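Local coordinates for protein probable glutathione S-transferase GSTU1 (Oryza sativa, PDB 1OYJ) that conjugates reduced glutathione to a wide range of hydrophobic electrophiles, as a tau-class plant glutathione transferase involved in herbicide detoxification, at residues G160-V165 with R199-I204. Numbering follows the deposited sequence. Where two conformers were deposited one is given.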
# COMPACT_ATOMS: atom_id res chain seq x y z
N GLY A 160 6.51 -23.89 -6.31
CA GLY A 160 7.03 -23.94 -7.66
C GLY A 160 6.37 -22.96 -8.63
O GLY A 160 6.55 -23.09 -9.82
N ARG A 161 5.60 -21.98 -8.15
CA ARG A 161 5.01 -21.00 -9.06
C ARG A 161 5.00 -19.59 -8.46
O ARG A 161 5.32 -19.39 -7.29
CB ARG A 161 3.60 -21.43 -9.46
CG ARG A 161 2.60 -21.34 -8.40
CD ARG A 161 1.24 -22.12 -8.71
NE ARG A 161 0.49 -22.20 -7.48
CZ ARG A 161 -0.12 -21.15 -6.87
NH1 ARG A 161 -0.75 -21.32 -5.72
NH2 ARG A 161 -0.18 -19.93 -7.44
N LEU A 162 4.64 -18.61 -9.28
CA LEU A 162 4.66 -17.24 -8.86
C LEU A 162 3.72 -16.96 -7.69
O LEU A 162 2.60 -17.40 -7.68
CB LEU A 162 4.30 -16.34 -10.03
CG LEU A 162 5.25 -16.44 -11.25
CD1 LEU A 162 4.61 -15.71 -12.36
CD2 LEU A 162 6.64 -15.87 -11.02
N GLY A 163 4.25 -16.30 -6.66
CA GLY A 163 3.46 -15.79 -5.57
C GLY A 163 3.18 -14.28 -5.72
O GLY A 163 3.70 -13.56 -6.67
N PHE A 164 2.43 -13.77 -4.75
CA PHE A 164 2.16 -12.32 -4.66
C PHE A 164 3.36 -11.39 -4.88
O PHE A 164 3.32 -10.53 -5.72
CB PHE A 164 1.57 -12.02 -3.30
CG PHE A 164 0.95 -10.67 -3.17
CD1 PHE A 164 -0.12 -10.30 -3.90
CD2 PHE A 164 1.36 -9.80 -2.18
CE1 PHE A 164 -0.72 -9.02 -3.70
CE2 PHE A 164 0.69 -8.58 -1.92
CZ PHE A 164 -0.28 -8.17 -2.73
N VAL A 165 4.44 -11.56 -4.16
CA VAL A 165 5.59 -10.71 -4.35
C VAL A 165 6.24 -10.95 -5.66
O VAL A 165 6.70 -9.98 -6.28
CB VAL A 165 6.65 -10.91 -3.21
CG1 VAL A 165 7.85 -10.05 -3.43
CG2 VAL A 165 6.03 -10.53 -1.86
N ARG A 199 15.68 -14.63 -14.43
CA ARG A 199 15.78 -15.55 -15.60
C ARG A 199 14.74 -16.69 -15.47
O ARG A 199 14.06 -17.08 -16.42
CB ARG A 199 17.19 -16.15 -15.74
CG ARG A 199 18.20 -15.20 -16.27
CD ARG A 199 19.54 -15.82 -16.56
NE ARG A 199 20.13 -16.56 -15.44
CZ ARG A 199 20.95 -16.03 -14.54
NH1 ARG A 199 21.23 -14.75 -14.57
NH2 ARG A 199 21.49 -16.78 -13.62
N ARG A 200 14.59 -17.23 -14.26
CA ARG A 200 13.60 -18.30 -13.96
C ARG A 200 12.16 -17.80 -14.28
O ARG A 200 11.43 -18.37 -15.03
CB ARG A 200 13.73 -18.62 -12.46
CG ARG A 200 12.76 -19.59 -11.73
CD ARG A 200 13.31 -19.98 -10.24
NE ARG A 200 14.77 -19.93 -10.18
CZ ARG A 200 15.54 -19.15 -9.42
NH1 ARG A 200 15.09 -18.40 -8.44
NH2 ARG A 200 16.86 -19.24 -9.59
N CYS A 201 11.82 -16.64 -13.72
CA CYS A 201 10.53 -16.07 -13.99
C CYS A 201 10.32 -15.87 -15.51
O CYS A 201 9.21 -16.06 -16.02
CB CYS A 201 10.33 -14.78 -13.21
SG CYS A 201 10.18 -15.05 -11.40
N GLY A 202 11.39 -15.52 -16.20
CA GLY A 202 11.32 -15.17 -17.59
C GLY A 202 10.95 -16.33 -18.51
O GLY A 202 10.73 -16.14 -19.70
N ARG A 203 10.96 -17.55 -17.96
CA ARG A 203 10.62 -18.73 -18.71
C ARG A 203 9.17 -19.14 -18.52
O ARG A 203 8.60 -20.05 -19.18
CB ARG A 203 11.59 -19.89 -18.27
CG ARG A 203 13.14 -19.66 -18.63
CD ARG A 203 14.23 -20.40 -17.72
NE ARG A 203 15.63 -20.10 -18.06
CZ ARG A 203 16.63 -19.90 -17.17
NH1 ARG A 203 16.42 -19.99 -15.89
NH2 ARG A 203 17.88 -19.64 -17.57
N ILE A 204 8.53 -18.48 -17.62
CA ILE A 204 7.19 -18.83 -17.29
C ILE A 204 6.23 -18.18 -18.33
O ILE A 204 6.39 -17.01 -18.66
CB ILE A 204 6.93 -18.40 -15.87
CG1 ILE A 204 7.75 -19.27 -14.91
CG2 ILE A 204 5.48 -18.56 -15.55
CD1 ILE A 204 7.58 -18.79 -13.42
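The CD2 methyl of Leu-162 makes the two closest approaches of this contact: it lies 3.7 Å from SG of Cys-201 and 3.9 Å from CD1 of Ile-204. The leucine and isoleucine meet tip to tip, and the same Ile-204 CD1 also comes within 4.0 Å of Leu-162 CG, whereas of the leucine the thiol meets only CD2. Leu-162 CG stands anti to its own carbonyl carbon (chi1 -60°), and CD2 is the branch that leads toward the other segment. All the interactions between the segments are apolar, and the backbones stay well apart, 7.9 Å between CA of Leu-162 and CA of Cys-201.

A type I beta turn from Cys-201 to Ile-204 brings the two partners of the methyl together; Ile-204 N donates to Cys-201 O at 3.0 Å. Ile-204 is the N-cap residue of helix 205-210, so the turn links helix 192-201 to that helix. On the facing side Gly-163 is the N-cap of helix 164-169 in the all-helical C-terminal domain of glutathione transferases. Its N bonds to Asp-166 OD2, one of the two bonds of a capping box; the reciprocal one needs a side chain that glycine lacks. Helix 16-28 of the thioredoxin-like N-terminal domain packs on the same two side chains, Leu-162 on Ile-23 and both Leu-162 and Ile-204 on Glu-27, a contact between the two domains. Cys-201 also rests on Val-170, just beyond helix 164-169.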